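Local coordinates for competence protein PILN (Thermus thermophilus, PDB 4BHQ) that probably contributes to the inner-membrane platform that initiates type IV pilus assembly, through a periplasmic domain that pairs with a second copy of itself, at residues A59-Q63 and I64-G68; R115-L118 and V119-I122. All blocks are in the same frame, centred on the assembly; numbering follows the deposited sequence.

Interaction 1 of 2, residues A59-Q63 and I64-G68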
loop_
_atom_site.group_PDB
_atom_site.type_symbol
_atom_site.label_atom_id
_atom_site.label_comp_id
_atom_site.label_asym_id
_atom_site.label_seq_id
_atom_site.Cartn_x
_atom_site.Cartn_y
_atom_site.Cartn_z
ATOM N N ALA A 59 1.489 -5.464 4.628
ATOM C CA ALA A 59 0.371 -5.871 5.460
ATOM C C ALA A 59 -0.763 -4.837 5.408
ATOM O O ALA A 59 -1.935 -5.202 5.331
ATOM C CB ALA A 59 0.832 -6.021 6.962
ATOM N N PHE A 60 -0.409 -3.563 5.479
ATOM C CA PHE A 60 -1.431 -2.474 5.380
ATOM C C PHE A 60 -2.181 -2.557 4.079
ATOM O O PHE A 60 -3.429 -2.503 4.029
ATOM C CB PHE A 60 -0.716 -1.084 5.474
ATOM C CG PHE A 60 -1.637 0.074 5.104
ATOM C CD1 PHE A 60 -2.730 0.419 5.948
ATOM C CD2 PHE A 60 -1.500 0.727 3.884
ATOM C CE1 PHE A 60 -3.639 1.445 5.558
ATOM C CE2 PHE A 60 -2.381 1.735 3.517
ATOM C CZ PHE A 60 -3.458 2.092 4.361
ATOM N N ILE A 61 -1.440 -2.718 2.967
ATOM C CA ILE A 61 -2.084 -2.832 1.662
ATOM C C ILE A 61 -2.990 -4.057 1.565
ATOM O O ILE A 61 -4.096 -3.959 1.057
ATOM C CB ILE A 61 -1.039 -2.842 0.537
ATOM C CG1 ILE A 61 -0.320 -1.419 0.532
ATOM C CG2 ILE A 61 -1.771 -3.120 -0.814
ATOM C CD1 ILE A 61 0.912 -1.343 -0.389
ATOM N N ASN A 62 -2.550 -5.189 2.116
ATOM C CA ASN A 62 -3.364 -6.379 2.080
ATOM C C ASN A 62 -4.623 -6.246 2.929
ATOM O O ASN A 62 -5.596 -7.007 2.724
ATOM C CB ASN A 62 -2.561 -7.598 2.619
ATOM C CG ASN A 62 -1.451 -8.027 1.694
ATOM O OD1 ASN A 62 -1.422 -7.660 0.500
ATOM N ND2 ASN A 62 -0.484 -8.734 2.242
ATOM N N GLN A 63 -4.606 -5.324 3.915
ATOM C CA GLN A 63 -5.800 -5.148 4.789
ATOM C C GLN A 63 -6.923 -4.305 4.147
ATOM O O GLN A 63 -8.094 -4.311 4.597
ATOM C CB GLN A 63 -5.352 -4.572 6.125
ATOM C CG GLN A 63 -6.366 -4.736 7.238
ATOM C CD GLN A 63 -6.612 -6.207 7.596
ATOM O OE1 GLN A 63 -5.771 -7.081 7.333
ATOM N NE2 GLN A 63 -7.742 -6.465 8.219
ATOM N N ILE A 64 -6.569 -3.521 3.128
ATOM C CA ILE A 64 -7.540 -2.679 2.454
ATOM C C ILE A 64 -8.609 -3.555 1.841
ATOM O O ILE A 64 -8.313 -4.442 1.102
ATOM C CB ILE A 64 -6.857 -1.773 1.397
ATOM C CG1 ILE A 64 -5.869 -0.804 2.075
ATOM C CG2 ILE A 64 -7.902 -1.017 0.591
ATOM C CD1 ILE A 64 -5.030 -0.045 1.062
ATOM N N PRO A 65 -9.908 -3.314 2.176
ATOM C CA PRO A 65 -10.899 -4.332 1.777
ATOM C C PRO A 65 -11.203 -4.290 0.331
ATOM O O PRO A 65 -11.270 -3.180 -0.253
ATOM C CB PRO A 65 -12.174 -3.976 2.632
ATOM C CG PRO A 65 -11.977 -2.490 2.920
ATOM C CD PRO A 65 -10.498 -2.290 3.078
ATOM N N ARG A 66 -11.392 -5.477 -0.281
ATOM C CA ARG A 66 -11.864 -5.521 -1.672
ATOM C C ARG A 66 -13.270 -6.193 -1.624
ATOM O O ARG A 66 -13.617 -6.851 -0.634
ATOM C CB ARG A 66 -10.894 -6.283 -2.644
ATOM C CG ARG A 66 -9.416 -6.400 -2.242
ATOM C CD ARG A 66 -8.726 -5.066 -2.185
ATOM N NE ARG A 66 -7.322 -5.144 -1.688
ATOM C CZ ARG A 66 -6.298 -5.385 -2.474
ATOM N NH1 ARG A 66 -6.499 -5.599 -3.738
ATOM N NH2 ARG A 66 -5.078 -5.422 -2.016
ATOM N N ALA A 67 -14.050 -6.031 -2.670
ATOM C CA ALA A 67 -15.362 -6.669 -2.738
ATOM C C ALA A 67 -15.281 -8.187 -2.510
ATOM O O ALA A 67 -14.328 -8.875 -2.931
ATOM C CB ALA A 67 -16.055 -6.341 -4.060
ATOM N N GLY A 68 -16.253 -8.687 -1.753
ATOM C CA GLY A 68 -16.354 -10.127 -1.465
ATOM C C GLY A 68 -15.405 -10.566 -0.371
ATOM O O GLY A 68 -15.307 -11.748 -0.104
HETATM O O HOH W 1 -2.460 -6.628 -1.715
HETATM O O HOH W 2 -8.331 -7.419 2.313
#

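Interaction 2 of 2, residues R115-L118 and V119-I122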
loop_
_atom_site.group_PDB
_atom_site.type_symbol
_atom_site.label_atom_id
_atom_site.label_comp_id
_atom_site.label_asym_id
_atom_site.label_seq_id
_atom_site.Cartn_x
_atom_site.Cartn_y
_atom_site.Cartn_z
ATOM N N ARG A 115 -2.904 -17.528 -12.204
ATOM C CA ARG A 115 -2.111 -16.927 -13.332
ATOM C C ARG A 115 -2.828 -15.661 -13.826
ATOM O O ARG A 115 -2.214 -14.632 -14.122
ATOM C CB ARG A 115 -1.868 -17.944 -14.527
ATOM C CG ARG A 115 -3.104 -18.738 -15.055
ATOM C CD ARG A 115 -3.223 -19.399 -16.589
ATOM N NE ARG A 115 -3.533 -18.324 -17.670
ATOM C CZ ARG A 115 -4.714 -17.891 -18.173
ATOM N NH1 ARG A 115 -6.020 -18.299 -17.948
ATOM N NH2 ARG A 115 -4.541 -16.890 -18.948
ATOM N N GLU A 116 -4.156 -15.754 -13.902
ATOM C CA GLU A 116 -4.991 -14.645 -14.435
ATOM C C GLU A 116 -4.931 -13.412 -13.453
ATOM O O GLU A 116 -4.871 -12.282 -13.897
ATOM C CB GLU A 116 -6.462 -15.185 -14.566
ATOM C CG GLU A 116 -6.597 -16.288 -15.695
ATOM C CD GLU A 116 -6.352 -17.752 -15.169
ATOM O OE1 GLU A 116 -5.960 -17.987 -13.992
ATOM O OE2 GLU A 116 -6.562 -18.741 -15.942
ATOM N N ALA A 117 -4.917 -13.649 -12.143
ATOM C CA ALA A 117 -4.779 -12.524 -11.156
ATOM C C ALA A 117 -3.432 -11.829 -11.322
ATOM O O ALA A 117 -3.324 -10.619 -11.289
ATOM C CB ALA A 117 -4.877 -13.110 -9.770
ATOM N N LEU A 118 -2.384 -12.635 -11.565
ATOM C CA LEU A 118 -1.023 -12.076 -11.782
ATOM C C LEU A 118 -0.990 -11.212 -13.058
ATOM O O LEU A 118 -0.466 -10.086 -13.070
ATOM C CB LEU A 118 -0.001 -13.236 -11.888
ATOM C CG LEU A 118 1.430 -12.787 -12.217
ATOM C CD1 LEU A 118 1.925 -11.745 -11.208
ATOM C CD2 LEU A 118 2.297 -14.043 -12.218
ATOM N N VAL A 119 -1.567 -11.738 -14.125
ATOM C CA VAL A 119 -1.626 -10.963 -15.381
ATOM C C VAL A 119 -2.413 -9.654 -15.223
ATOM O O VAL A 119 -1.968 -8.603 -15.680
ATOM C CB VAL A 119 -2.263 -11.826 -16.529
ATOM C CG1 VAL A 119 -2.540 -10.976 -17.719
ATOM C CG2 VAL A 119 -1.330 -12.970 -16.893
ATOM N N ARG A 120 -3.559 -9.707 -14.563
ATOM C CA ARG A 120 -4.302 -8.433 -14.257
ATOM C C ARG A 120 -3.482 -7.428 -13.443
ATOM O O ARG A 120 -3.538 -6.226 -13.692
ATOM C CB ARG A 120 -5.594 -8.728 -13.497
ATOM C CG ARG A 120 -6.651 -9.485 -14.342
ATOM C CD ARG A 120 -8.035 -9.566 -13.650
ATOM N NE ARG A 120 -8.049 -10.483 -12.498
ATOM C CZ ARG A 120 -8.433 -11.766 -12.589
ATOM N NH1 ARG A 120 -8.832 -12.287 -13.749
ATOM N NH2 ARG A 120 -8.440 -12.554 -11.531
ATOM N N PHE A 121 -2.680 -7.932 -12.499
ATOM C CA PHE A 121 -1.845 -7.048 -11.646
ATOM C C PHE A 121 -0.802 -6.411 -12.513
ATOM O O PHE A 121 -0.591 -5.157 -12.471
ATOM C CB PHE A 121 -1.180 -7.886 -10.505
ATOM C CG PHE A 121 -0.386 -7.050 -9.527
ATOM C CD1 PHE A 121 0.959 -6.710 -9.796
ATOM C CD2 PHE A 121 -1.002 -6.551 -8.360
ATOM C CE1 PHE A 121 1.689 -5.928 -8.883
ATOM C CE2 PHE A 121 -0.274 -5.786 -7.422
ATOM C CZ PHE A 121 1.080 -5.469 -7.684
ATOM N N ILE A 122 -0.120 -7.234 -13.321
ATOM C CA ILE A 122 0.932 -6.685 -14.177
ATOM C C ILE A 122 0.344 -5.639 -15.121
ATOM O O ILE A 122 0.905 -4.512 -15.251
ATOM C CB ILE A 122 1.636 -7.777 -14.982
ATOM C CG1 ILE A 122 2.402 -8.715 -14.045
ATOM C CG2 ILE A 122 2.581 -7.148 -16.013
ATOM C CD1 ILE A 122 2.876 -9.991 -14.738
#

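Interaction 1 of 2, residues A59-Q63 and I64-G68
Ile-64 folds back against the helical turn that precedes it. Its CG1 lies 3.6 Å from Phe-60 O, and its CB lies 3.5 Å from Ile-61 O. CG1 stands beside the backbone N and anti to the carbonyl carbon (chi1 -63°), which turns this branch over the two carbonyls. The end of the branch, CD1, approaches Phe-60 CE2 obliquely at 4.0 Å. Ile-64 N donates to Ile-61 O at 3.3 Å, from well above the carbonyl plane. Its bond to Phe-60 O is weak. Here helix 53-63 of the PilN dimerization domain gives way to the loop leading to strand 73-82. Arg-66 bends back over this exit. Its NE donates to Ile-64 O at 3.0 Å, and that oxygen lies in the guanidinium plane. Ile-61 O lies at the guanidinium edge, near its plane, 3.5 Å from Arg-66 NH2. One water donates to both Asn-62 O and Ile-64 O. Of the Gln-63 side chain, CB comes nearest, 3.4 Å from Ile-64 N. The chain then bends at chi2 (65°), and NE2 hydrogen-bonds to Ala-124 O of the second subunit. The ring of Phe-60 stacks on Phe-106 of that subunit, and Ile-64 packs on its Ile-61.

Interaction 2 of 2, residues R115-L118 and V119-I122
Ile-122 N donates to Leu-118 O at 2.9 Å, with an N-H...O angle of 168° and the donor nearly on the line of the carbonyl. This is the i to i+4 pattern of an alpha helix, here helix 115-124. The helix packs on an antiparallel sheet of four strands, in an arrangement consistent with a circularly permuted ferredoxin-like fold. Val-119 N, Arg-120 N and Phe-121 N repeat the bond to Arg-115 O, Glu-116 O and Ala-117 O. One side of the helix is apolar. Leu-118 carries CG anti to the backbone N (chi1 176°), which sets Leu-118 CG 4.0 Å from Ile-122 CD1. The two side chains slant across each other, and Leu-118 CD1 also comes 4.1 Å from Ile-122 CD1. Leu-118 touches Ala-112 and Ala-138, while Ile-122 touches Ile-133 and Phe-135, all on strands of the sheet. With an alanine in place of Leu-118, the CG and CD1 contacts to Ile-122 CD1 would go, and a gap is likely to open toward Ala-112 and Ala-138. The ring of Phe-121 leads away from the preceding turn, to Phe-125 and Phe-149. Arg-120 belongs to a more exposed side. Its chain bends at chi3 (-72°) and brings the guanidinium back along the preceding turn. NH2 forms a salt bridge with Glu-72, which probably fixes the turn of the group. Arg-120 NH2 also lies 4.0 Å from Ala-117 CB, and Arg-120 NH1 lies 3.8 Å from Glu-116 CB. One guanidinium face of Arg-120 lies against the backbone, with Glu-116 O 3.8 Å above its centre and Ala-117 N nearer the rim.

Interactions 1 and 2 are both local, one at the end of helix 53-63 and in the loop after it, the other within helix 115-124. Their centres are about 17 Å apart, and their nearest atoms about 7 Å apart without touching. In interaction 1 the backbone bonds are few and irregular, and an arginine and one water serve carbonyls there. In interaction 2 regular backbone bonds do that work. Both are partly buried. The apolar side of 115-118 and 119-122 faces mainly its own sheet, whereas much of 59-63 and 64-68 meets the second subunit. The two contacts meet across the dimer, where Phe-121 of one subunit packs on Ile-64 of the other.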